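Side-chain contacts in M32 carboxypeptidase (Chitinophagaceae bacterium, PDB 7A03), which probably removes amino acids one at a time from the C-terminal ends of peptides, as a metal-dependent carboxypeptidase: residues Ala197-Leu202 and Ile341-Pro346; Ala272-Gly277 and Leu293-Ser298; Gln299-Glu304 and Leu424-Ala429; Asp354-His359 and Gly495-Gly500. One frame throughout, in Å; residues are numbered along the deposited sequence. Where two conformers were deposited one is given.

How the contacts relate
Four contacts trace a path through a single-chain, largely helical M32 fold, from the chain centre to its periphery. Contacts 2 and 3 lie about 9 Å from that centre and the same distance apart between their own centres; both use helix 293-307, packed first against helix 258-277 and then against helix 420-439. Contact 3 touches contact 4, about 14 Å off, where residues 354-359 lead into helix 358-374; contact 4 in turn touches contact 1, about 12 Å away. Along the chain, contact 2 is nested within the loop closed by contact 1, while contact 3 crosses both 1 and 4. Segments distant in sequence are thus interlocked, with contact 4 joining the C-terminal end to the turn before helix 358-374.

Contact 1 of 4, residues Ala197-Leu202 and Ile341-Pro346; sequences ARRDFL and INHVQP
R199 reaches out from its loop to lay CD and its guanidinium across H343. The side chain leaves CB with CG anti to the backbone N (chi1 -154°) and stays extended through CG and CD, which carries the head group well away from its own backbone. CD is the first atom to arrive, 3.9 Å from H343 CB. NE and CZ follow across the same methylene, CZ at 3.5 Å from H343 CB, which sits over one face of the guanidinium near its rim. At the tip the two nitrogens part: NH2 stays by the methylene, 4.0 Å from H343 CB, while NH1 goes on to within 3.0 Å of H343 CD2, a tight approach oblique to the imidazole, and the two planes are 32° apart. Both partners belong to connecting loops of the helical M32 fold: residues 197-202 follow helix 170-192, and the other segment follows helix 334-341, whose A340 also touches R199. The imidazole is steadied within its own segment, since H343 NE2 donates to Q345 OE1 over 3.0 Å in a nearly straight bond (168°) that arrives from above the amide plane. With an alanine at R199, H343 would probably lose the guanidinium over its CB and the NH1 contact at CD2, leaving a gap between the loops. Deeper in, L202 CD1 meets I341 CG2 at 4.3 Å, an apolar touch beside F337 and W263.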
# COMPACT_ATOMS: atom_id res chain seq x y z
N ALA A 197 -6.61 2.25 -28.99
CA ALA A 197 -7.99 1.93 -28.65
C ALA A 197 -8.76 3.21 -28.35
O ALA A 197 -8.18 4.18 -27.85
CB ALA A 197 -8.04 1.01 -27.43
N ARG A 198 -10.03 3.18 -28.76
CA ARG A 198 -11.05 4.09 -28.30
C ARG A 198 -11.11 4.08 -26.78
O ARG A 198 -10.97 3.03 -26.14
CB ARG A 198 -12.41 3.66 -28.87
CG ARG A 198 -13.50 4.72 -28.84
CD ARG A 198 -14.86 4.11 -29.13
NE ARG A 198 -15.96 5.01 -28.80
CZ ARG A 198 -17.25 4.67 -28.85
NH1 ARG A 198 -17.60 3.45 -29.22
NH2 ARG A 198 -18.19 5.56 -28.52
N ARG A 199 -11.38 5.24 -26.23
CA ARG A 199 -11.09 5.58 -24.84
C ARG A 199 -11.55 6.97 -24.41
O ARG A 199 -11.71 7.22 -23.21
CB ARG A 199 -9.61 5.36 -24.47
CG ARG A 199 -9.42 5.09 -22.99
CD ARG A 199 -7.97 5.13 -22.53
NE ARG A 199 -7.90 5.03 -21.08
CZ ARG A 199 -6.87 5.42 -20.34
NH1 ARG A 199 -5.80 5.95 -20.92
NH2 ARG A 199 -6.91 5.29 -19.02
N ASP A 200 -11.79 7.89 -25.36
CA ASP A 200 -12.14 9.24 -24.94
C ASP A 200 -13.51 9.31 -24.26
O ASP A 200 -13.80 10.30 -23.58
CB ASP A 200 -11.98 10.25 -26.07
CG ASP A 200 -12.89 9.97 -27.25
OD1 ASP A 200 -13.63 8.96 -27.22
OD2 ASP A 200 -12.85 10.77 -28.21
N PHE A 201 -14.34 8.26 -24.40
CA PHE A 201 -15.59 8.22 -23.66
C PHE A 201 -15.37 8.23 -22.15
O PHE A 201 -16.28 8.62 -21.41
CB PHE A 201 -16.41 6.98 -24.05
CG PHE A 201 -15.64 5.69 -24.03
CD1 PHE A 201 -15.46 4.99 -22.84
CD2 PHE A 201 -15.12 5.15 -25.20
CE1 PHE A 201 -14.75 3.79 -22.82
CE2 PHE A 201 -14.43 3.95 -25.18
CZ PHE A 201 -14.25 3.27 -23.99
N LEU A 202 -14.18 7.84 -21.68
CA LEU A 202 -13.92 7.89 -20.24
C LEU A 202 -13.75 9.31 -19.74
O LEU A 202 -13.84 9.54 -18.53
CB LEU A 202 -12.69 7.06 -19.88
CG LEU A 202 -12.78 5.55 -20.02
CD1 LEU A 202 -11.44 4.95 -19.60
CD2 LEU A 202 -13.90 4.96 -19.18
N ILE A 341 -10.23 0.62 -20.00
CA ILE A 341 -9.85 0.62 -18.59
C ILE A 341 -8.58 -0.16 -18.34
O ILE A 341 -8.07 -0.16 -17.21
CB ILE A 341 -11.01 0.18 -17.68
CG1 ILE A 341 -11.36 -1.29 -17.96
CG2 ILE A 341 -12.21 1.09 -17.89
CD1 ILE A 341 -11.89 -2.04 -16.78
N ASN A 342 -8.05 -0.85 -19.36
CA ASN A 342 -6.74 -1.47 -19.27
C ASN A 342 -5.72 -0.85 -20.23
O ASN A 342 -5.03 -1.56 -20.96
CB ASN A 342 -6.87 -2.96 -19.55
CG ASN A 342 -7.52 -3.70 -18.42
OD1 ASN A 342 -6.92 -3.91 -17.37
ND2 ASN A 342 -8.76 -4.12 -18.64
N HIS A 343 -5.61 0.48 -20.22
CA HIS A 343 -4.71 1.19 -21.12
C HIS A 343 -3.31 1.27 -20.51
O HIS A 343 -3.14 1.82 -19.42
CB HIS A 343 -5.23 2.59 -21.45
CG HIS A 343 -4.34 3.34 -22.39
ND1 HIS A 343 -4.21 2.99 -23.72
CD2 HIS A 343 -3.53 4.40 -22.20
CE1 HIS A 343 -3.36 3.81 -24.31
NE2 HIS A 343 -2.94 4.68 -23.41
N VAL A 344 -2.32 0.76 -21.23
CA VAL A 344 -0.93 0.74 -20.77
C VAL A 344 -0.13 1.78 -21.54
O VAL A 344 -0.15 1.80 -22.78
CB VAL A 344 -0.31 -0.66 -20.93
CG1 VAL A 344 1.21 -0.60 -20.83
CG2 VAL A 344 -0.88 -1.60 -19.89
N GLN A 345 0.60 2.62 -20.80
CA GLN A 345 1.33 3.71 -21.43
C GLN A 345 2.47 4.14 -20.51
O GLN A 345 2.23 4.56 -19.38
CB GLN A 345 0.38 4.89 -21.61
CG GLN A 345 0.98 6.10 -22.29
CD GLN A 345 -0.08 6.97 -22.93
OE1 GLN A 345 -0.67 6.59 -23.94
NE2 GLN A 345 -0.34 8.13 -22.33
N PRO A 346 3.72 4.05 -20.97
CA PRO A 346 4.83 4.63 -20.19
C PRO A 346 4.55 6.10 -19.90
O PRO A 346 4.10 6.85 -20.78
CB PRO A 346 6.04 4.45 -21.11
CG PRO A 346 5.67 3.26 -21.97
CD PRO A 346 4.19 3.39 -22.20

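Contact 2 of 4, residues Ala272-Gly277 and Leu293-Ser298; sequences ALYEQG and LGIHES
A histidine-carboxylate hydrogen bond and an edge-to-face aromatic pair, both centred on H296, join the C-terminal part of helix 258-277 to the start of helix 293-307, near the middle of the chain. The two short axes pass 10.2 Å apart at 118°, and the contact between them is made by side chains. E275 bends at its second torsion (chi2 -71°), bringing OE2 to the imidazole. H296 NE2 donates to E275 OE2 over 2.9 Å, meeting the anti lone pair of that oxygen; carboxylate and imidazole are almost coplanar, 10° apart. E275 OE1 is hydrogen-bonded to S241 OG, so both carboxylate oxygens are engaged. Over one face of the imidazole stands the edge of Y274, with CD2 above the ring centre, 3.8 Å from H296 ND1. Further along the phenol, Y274 CE2 rests 3.9 Å from I295 CG2, and Y274 OH is hydrogen-bonded to A291 N. A leucine in place of H296 would probably leave E275 OE2 without its donor and deprive the Y274 edge of an aromatic face. The H296 ring also meets H271, part of a probable HExxH motif with H267 and E268; an HExxH helix is the hallmark of clan MA metallopeptidases, and here probably marks the active-site region, although no metal is bound to it.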
# COMPACT_ATOMS: atom_id res chain seq x y z
N ALA A 272 -10.39 -2.30 3.11
CA ALA A 272 -11.39 -2.23 4.17
C ALA A 272 -11.93 -3.60 4.52
O ALA A 272 -12.18 -3.89 5.69
CB ALA A 272 -12.52 -1.29 3.77
N LEU A 273 -12.07 -4.48 3.52
CA LEU A 273 -12.55 -5.83 3.80
C LEU A 273 -11.54 -6.57 4.66
O LEU A 273 -11.92 -7.34 5.56
CB LEU A 273 -12.80 -6.59 2.49
CG LEU A 273 -13.95 -6.10 1.62
CD1 LEU A 273 -13.83 -6.71 0.22
CD2 LEU A 273 -15.31 -6.42 2.26
N TYR A 274 -10.25 -6.36 4.39
CA TYR A 274 -9.23 -6.93 5.27
C TYR A 274 -9.40 -6.43 6.70
O TYR A 274 -9.44 -7.23 7.65
CB TYR A 274 -7.85 -6.54 4.74
CG TYR A 274 -6.64 -7.23 5.35
CD1 TYR A 274 -6.77 -8.25 6.29
CD2 TYR A 274 -5.36 -6.88 4.93
CE1 TYR A 274 -5.65 -8.90 6.81
CE2 TYR A 274 -4.23 -7.53 5.43
CZ TYR A 274 -4.38 -8.54 6.36
OH TYR A 274 -3.25 -9.16 6.84
N GLU A 275 -9.45 -5.11 6.88
CA GLU A 275 -9.56 -4.55 8.23
C GLU A 275 -10.82 -5.03 8.95
O GLU A 275 -10.79 -5.31 10.16
CB GLU A 275 -9.50 -3.03 8.19
CG GLU A 275 -8.12 -2.50 7.81
CD GLU A 275 -7.10 -2.71 8.92
OE1 GLU A 275 -7.47 -2.61 10.11
OE2 GLU A 275 -5.90 -2.95 8.63
N GLN A 276 -11.93 -5.16 8.23
CA GLN A 276 -13.17 -5.64 8.84
C GLN A 276 -13.11 -7.13 9.16
O GLN A 276 -13.97 -7.63 9.90
CB GLN A 276 -14.39 -5.32 7.96
CG GLN A 276 -14.73 -3.84 7.95
CD GLN A 276 -16.05 -3.53 7.26
OE1 GLN A 276 -16.46 -4.24 6.35
NE2 GLN A 276 -16.71 -2.46 7.68
N GLY A 277 -12.12 -7.84 8.62
CA GLY A 277 -11.96 -9.25 8.94
C GLY A 277 -10.97 -9.59 10.04
O GLY A 277 -10.86 -10.77 10.41
N LEU A 293 2.51 -4.34 5.13
CA LEU A 293 2.09 -3.39 4.10
C LEU A 293 1.90 -4.09 2.77
O LEU A 293 0.96 -3.79 2.03
CB LEU A 293 3.14 -2.29 3.93
CG LEU A 293 3.19 -1.13 4.94
CD1 LEU A 293 4.36 -0.23 4.58
CD2 LEU A 293 1.90 -0.35 4.93
N GLY A 294 2.79 -5.03 2.45
CA GLY A 294 2.65 -5.78 1.21
C GLY A 294 1.38 -6.61 1.15
O GLY A 294 0.69 -6.64 0.14
N ILE A 295 1.04 -7.30 2.24
CA ILE A 295 -0.20 -8.06 2.26
C ILE A 295 -1.41 -7.12 2.19
O ILE A 295 -2.39 -7.38 1.48
CB ILE A 295 -0.24 -9.03 3.46
CG1 ILE A 295 0.90 -10.07 3.38
CG2 ILE A 295 -1.62 -9.69 3.59
CD1 ILE A 295 0.86 -10.96 2.12
N HIS A 296 -1.35 -5.98 2.87
CA HIS A 296 -2.46 -5.04 2.75
C HIS A 296 -2.62 -4.57 1.30
O HIS A 296 -3.74 -4.54 0.74
CB HIS A 296 -2.25 -3.86 3.70
CG HIS A 296 -3.49 -3.44 4.40
ND1 HIS A 296 -4.71 -3.32 3.77
CD2 HIS A 296 -3.71 -3.14 5.70
CE1 HIS A 296 -5.63 -2.96 4.65
NE2 HIS A 296 -5.05 -2.84 5.83
N GLU A 297 -1.49 -4.24 0.65
CA GLU A 297 -1.55 -3.81 -0.73
C GLU A 297 -2.05 -4.93 -1.65
O GLU A 297 -2.73 -4.65 -2.64
CB GLU A 297 -0.19 -3.26 -1.17
CG GLU A 297 -0.18 -2.64 -2.56
CD GLU A 297 -0.75 -1.23 -2.57
OE1 GLU A 297 -1.18 -0.74 -1.51
OE2 GLU A 297 -0.76 -0.60 -3.65
N SER A 298 -1.76 -6.20 -1.32
CA SER A 298 -2.30 -7.30 -2.12
C SER A 298 -3.82 -7.31 -2.09
O SER A 298 -4.46 -7.68 -3.08
CB SER A 298 -1.76 -8.65 -1.64
OG SER A 298 -2.42 -9.11 -0.46

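Contact 3 of 4, residues Gln299-Glu304 and Leu424-Ala429; sequences QSRLWE and LGSFYA
A429 presses its methyl group against the backbone of helix 299-304, between R301 and L302, a close apolar approach that goes with segment axes only 7.8 Å apart, crossing at -54°. A429 CB lies 3.5 Å from L302 N and 3.9 Å from L302 CB, while R301 CB approaches the same methyl to 3.8 Å from the neighbouring position. Further out, L302 CD1 hangs over the backbone near A429 O. Small residues are consistent with this closeness: G425 and A429 stand four positions apart, a GxxxA spacing. In this way helix 293-307, which runs beside the helix carrying the probable HExxH motif, is packed on helix 420-439 in the buried centre of the fold. The polar interactions gather round R301. With CG beside the backbone N (chi1 -69°), R301 passes that carbon 3.7 Å from S426 OG; the bend at chi2 then sets the course of CD and NE, and the guanidinium points on toward E304. There NH2 forms a salt bridge with E304 OE1 at 2.8 Å, meeting the syn side of the carboxylate. Water 1 lies in the guanidinium plane and accepts from R301 NE at 2.7 Å; its link to S426 OG, at 3.4 Å, is weak. Residues outside the two segments extend this network, for E304 is also hydrogen-bonded to H267 and salt-bridged to R309, while R301 makes a cation-pi contact with Y358.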
# COMPACT_ATOMS: atom_id res chain seq x y z
N GLN A 299 -4.40 -6.94 -0.95
CA GLN A 299 -5.87 -6.90 -0.89
C GLN A 299 -6.45 -5.78 -1.76
O GLN A 299 -7.42 -6.00 -2.53
CB GLN A 299 -6.30 -6.74 0.56
CG GLN A 299 -5.83 -7.89 1.42
CD GLN A 299 -6.30 -9.21 0.87
OE1 GLN A 299 -7.47 -9.58 1.02
NE2 GLN A 299 -5.40 -9.93 0.20
N SER A 300 -5.85 -4.59 -1.70
CA SER A 300 -6.33 -3.50 -2.56
C SER A 300 -6.18 -3.82 -4.05
O SER A 300 -7.10 -3.58 -4.85
CB SER A 300 -5.66 -2.17 -2.21
OG SER A 300 -4.28 -2.18 -2.50
N ARG A 301 -5.02 -4.37 -4.44
CA ARG A 301 -4.78 -4.64 -5.85
C ARG A 301 -5.58 -5.84 -6.35
O ARG A 301 -5.98 -5.85 -7.52
CB ARG A 301 -3.30 -4.88 -6.11
CG ARG A 301 -2.43 -3.63 -5.95
CD ARG A 301 -2.86 -2.48 -6.85
NE ARG A 301 -1.80 -1.46 -6.88
CZ ARG A 301 -1.91 -0.26 -7.44
NH1 ARG A 301 -0.85 0.54 -7.45
NH2 ARG A 301 -3.04 0.15 -8.01
N LEU A 302 -5.80 -6.86 -5.50
CA LEU A 302 -6.57 -8.01 -5.95
C LEU A 302 -7.97 -7.59 -6.32
O LEU A 302 -8.50 -8.00 -7.37
CB LEU A 302 -6.62 -9.08 -4.85
CG LEU A 302 -7.38 -10.37 -5.15
CD1 LEU A 302 -6.73 -11.53 -4.40
CD2 LEU A 302 -8.85 -10.26 -4.74
N TRP A 303 -8.59 -6.74 -5.49
CA TRP A 303 -9.94 -6.31 -5.86
C TRP A 303 -9.93 -5.28 -6.98
O TRP A 303 -10.76 -5.36 -7.91
CB TRP A 303 -10.67 -5.76 -4.63
CG TRP A 303 -11.11 -6.81 -3.67
CD1 TRP A 303 -10.45 -7.23 -2.55
CD2 TRP A 303 -12.33 -7.56 -3.71
NE1 TRP A 303 -11.20 -8.17 -1.88
CE2 TRP A 303 -12.34 -8.41 -2.59
CE3 TRP A 303 -13.41 -7.60 -4.60
CZ2 TRP A 303 -13.40 -9.27 -2.32
CZ3 TRP A 303 -14.47 -8.47 -4.33
CH2 TRP A 303 -14.45 -9.30 -3.20
N GLU A 304 -8.99 -4.33 -6.96
CA GLU A 304 -9.00 -3.27 -7.96
C GLU A 304 -8.75 -3.81 -9.35
O GLU A 304 -9.39 -3.39 -10.33
CB GLU A 304 -7.96 -2.21 -7.60
CG GLU A 304 -7.94 -1.07 -8.61
CD GLU A 304 -6.65 -0.27 -8.60
OE1 GLU A 304 -5.78 -0.56 -7.76
OE2 GLU A 304 -6.51 0.63 -9.46
N LEU A 424 5.31 -5.49 -4.26
CA LEU A 424 5.06 -6.76 -3.61
C LEU A 424 3.55 -6.98 -3.50
O LEU A 424 3.06 -8.08 -3.78
CB LEU A 424 5.72 -6.78 -2.23
CG LEU A 424 7.25 -6.80 -2.18
CD1 LEU A 424 7.76 -6.75 -0.73
CD2 LEU A 424 7.78 -8.02 -2.89
N GLY A 425 2.81 -5.92 -3.17
CA GLY A 425 1.38 -6.06 -3.05
C GLY A 425 0.79 -6.57 -4.34
O GLY A 425 0.04 -7.56 -4.36
N SER A 426 1.18 -5.94 -5.46
CA SER A 426 0.62 -6.35 -6.75
C SER A 426 0.95 -7.80 -7.05
O SER A 426 0.09 -8.56 -7.56
CB SER A 426 1.18 -5.44 -7.84
OG SER A 426 0.78 -4.09 -7.66
N PHE A 427 2.17 -8.23 -6.73
CA PHE A 427 2.57 -9.57 -7.11
C PHE A 427 1.89 -10.59 -6.22
O PHE A 427 1.41 -11.63 -6.71
CB PHE A 427 4.10 -9.69 -7.14
CG PHE A 427 4.77 -8.65 -8.01
CD1 PHE A 427 4.10 -8.05 -9.06
CD2 PHE A 427 6.08 -8.27 -7.75
CE1 PHE A 427 4.71 -7.07 -9.84
CE2 PHE A 427 6.70 -7.29 -8.54
CZ PHE A 427 6.02 -6.69 -9.58
N TYR A 428 1.73 -10.25 -4.93
CA TYR A 428 0.96 -11.14 -4.06
C TYR A 428 -0.48 -11.21 -4.54
O TYR A 428 -1.09 -12.29 -4.55
CB TYR A 428 0.98 -10.66 -2.61
CG TYR A 428 2.24 -10.95 -1.81
CD1 TYR A 428 2.69 -12.24 -1.63
CD2 TYR A 428 2.93 -9.91 -1.20
CE1 TYR A 428 3.83 -12.49 -0.87
CE2 TYR A 428 4.06 -10.15 -0.45
CZ TYR A 428 4.50 -11.43 -0.29
OH TYR A 428 5.64 -11.67 0.46
N ALA A 429 -1.02 -10.08 -5.01
CA ALA A 429 -2.41 -10.09 -5.44
C ALA A 429 -2.61 -11.10 -6.55
O ALA A 429 -3.53 -11.93 -6.50
CB ALA A 429 -2.86 -8.69 -5.85
O HOH W 1 0.64 -1.30 -5.71

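Contact 4 of 4, residues Asp354-His359 and Gly495-Gly500; sequences DEITYH and GKFLRG
E355 and K496 approach from opposite directions and meet in a salt bridge, K496 NZ donating to the syn lone pair of E355 OE2 over 2.7 Å. The glutamate gets there from the crowded position between its backbone N and carbonyl carbon (chi1 73°), then runs extended; the lysine bends at its third torsion (62°), which brings CE as well as NZ up to the carboxylate. K496 NZ is also hydrogen-bonded to N342 OD1 and Y492 OH, so the buried ammonium has three partners, one of them charged; Y492 OH is hydrogen-bonded to E355 OE1 as well. Beside the bridge, I356 and F497 lie alongside, pointing opposite ways. I356 CG1 lies 3.7 Å from F497 CE2, CD1 is equally near, and the approach to the ring is oblique. E355 OE2 instead comes to the ring's edge, near its plane, 4.1 Å from F497 CZ. One face is covered from within the C-terminal segment, where K496 CG stands over the ring centre. The contact thereby fastens the end of helix 486-497 to the turn leading into helix 358-374. There D354 OD1 accepts from I356 N at 2.8 Å, an Asx turn, and from T357 N at 2.9 Å, which makes it an Asx motif; both donors lie on the same face of the carboxylate, while T357 OG1 donates to D354 OD2 over 2.7 Å. Three bonds thus fix the carboxylate of D354, and Q345 N adds another to OD2.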
# COMPACT_ATOMS: atom_id res chain seq x y z
N ASP A 354 -0.29 2.90 -15.18
CA ASP A 354 -1.03 1.65 -15.31
C ASP A 354 -0.29 0.53 -14.56
O ASP A 354 0.88 0.65 -14.18
CB ASP A 354 -1.10 1.26 -16.77
CG ASP A 354 0.27 1.06 -17.37
OD1 ASP A 354 0.82 -0.07 -17.28
OD2 ASP A 354 0.82 2.04 -17.90
N GLU A 355 -0.98 -0.60 -14.40
CA GLU A 355 -0.47 -1.70 -13.58
C GLU A 355 0.76 -2.39 -14.16
O GLU A 355 1.36 -3.23 -13.47
CB GLU A 355 -1.57 -2.73 -13.27
CG GLU A 355 -1.96 -3.59 -14.46
CD GLU A 355 -3.12 -4.55 -14.16
OE1 GLU A 355 -3.12 -5.20 -13.09
OE2 GLU A 355 -4.01 -4.65 -15.02
N ILE A 356 1.15 -2.11 -15.41
CA ILE A 356 2.37 -2.71 -15.95
C ILE A 356 3.53 -1.77 -15.69
O ILE A 356 4.50 -2.12 -15.00
CB ILE A 356 2.25 -3.05 -17.44
CG1 ILE A 356 1.07 -4.00 -17.68
CG2 ILE A 356 3.55 -3.65 -17.96
CD1 ILE A 356 1.19 -5.31 -16.92
N THR A 357 3.45 -0.56 -16.26
CA THR A 357 4.55 0.38 -16.12
C THR A 357 4.79 0.79 -14.67
O THR A 357 5.92 1.18 -14.34
CB THR A 357 4.32 1.62 -16.99
OG1 THR A 357 3.13 2.28 -16.55
CG2 THR A 357 4.19 1.23 -18.45
N TYR A 358 3.77 0.70 -13.81
CA TYR A 358 3.93 1.05 -12.40
C TYR A 358 5.19 0.43 -11.81
O TYR A 358 5.93 1.09 -11.06
CB TYR A 358 2.71 0.55 -11.60
CG TYR A 358 2.66 1.05 -10.17
CD1 TYR A 358 3.31 0.37 -9.14
CD2 TYR A 358 1.96 2.21 -9.85
CE1 TYR A 358 3.28 0.83 -7.84
CE2 TYR A 358 1.91 2.68 -8.55
CZ TYR A 358 2.57 1.98 -7.56
OH TYR A 358 2.53 2.44 -6.25
N HIS A 359 5.47 -0.83 -12.16
CA HIS A 359 6.55 -1.54 -11.50
C HIS A 359 7.92 -1.06 -11.95
O HIS A 359 8.88 -1.15 -11.16
CB HIS A 359 6.31 -3.04 -11.61
CG HIS A 359 4.93 -3.40 -11.14
ND1 HIS A 359 4.58 -3.33 -9.81
CD2 HIS A 359 3.81 -3.73 -11.82
CE1 HIS A 359 3.29 -3.63 -9.69
NE2 HIS A 359 2.80 -3.88 -10.89
N GLY A 495 -1.79 -12.74 -20.07
CA GLY A 495 -3.11 -13.22 -20.47
C GLY A 495 -4.05 -12.09 -20.81
O GLY A 495 -4.88 -12.21 -21.72
N LYS A 496 -3.94 -10.97 -20.09
CA LYS A 496 -4.82 -9.84 -20.39
C LYS A 496 -4.32 -9.00 -21.56
O LYS A 496 -5.14 -8.51 -22.35
CB LYS A 496 -5.02 -8.99 -19.14
CG LYS A 496 -5.61 -7.63 -19.41
CD LYS A 496 -6.34 -7.10 -18.19
CE LYS A 496 -5.40 -6.93 -17.03
NZ LYS A 496 -6.08 -6.17 -15.94
N PHE A 497 -3.00 -8.85 -21.74
CA PHE A 497 -2.47 -7.86 -22.68
C PHE A 497 -1.95 -8.43 -24.01
O PHE A 497 -1.74 -7.64 -24.94
CB PHE A 497 -1.38 -7.03 -22.00
CG PHE A 497 -1.90 -6.14 -20.92
CD1 PHE A 497 -2.68 -5.03 -21.25
CD2 PHE A 497 -1.64 -6.41 -19.58
CE1 PHE A 497 -3.17 -4.21 -20.26
CE2 PHE A 497 -2.13 -5.58 -18.59
CZ PHE A 497 -2.90 -4.49 -18.93
N LEU A 498 -1.74 -9.74 -24.13
CA LEU A 498 -0.96 -10.27 -25.25
C LEU A 498 -1.70 -11.16 -26.24
O LEU A 498 -1.16 -11.42 -27.32
CB LEU A 498 0.24 -11.07 -24.74
CG LEU A 498 1.50 -10.25 -24.53
CD1 LEU A 498 2.71 -11.15 -24.55
CD2 LEU A 498 1.61 -9.16 -25.59
N ARG A 499 -2.87 -11.67 -25.90
CA ARG A 499 -3.59 -12.56 -26.81
C ARG A 499 -4.98 -12.02 -27.12
O ARG A 499 -5.96 -12.76 -27.16
CB ARG A 499 -3.63 -13.99 -26.28
CG ARG A 499 -3.69 -14.10 -24.76
CD ARG A 499 -4.08 -15.50 -24.29
NE ARG A 499 -4.80 -15.45 -23.03
CZ ARG A 499 -6.12 -15.25 -22.93
NH1 ARG A 499 -6.71 -15.21 -21.74
NH2 ARG A 499 -6.84 -15.11 -24.03
N GLY A 500 -5.07 -10.71 -27.34
CA GLY A 500 -6.34 -10.06 -27.60
C GLY A 500 -7.04 -9.65 -26.32
O GLY A 500 -8.16 -9.14 -26.36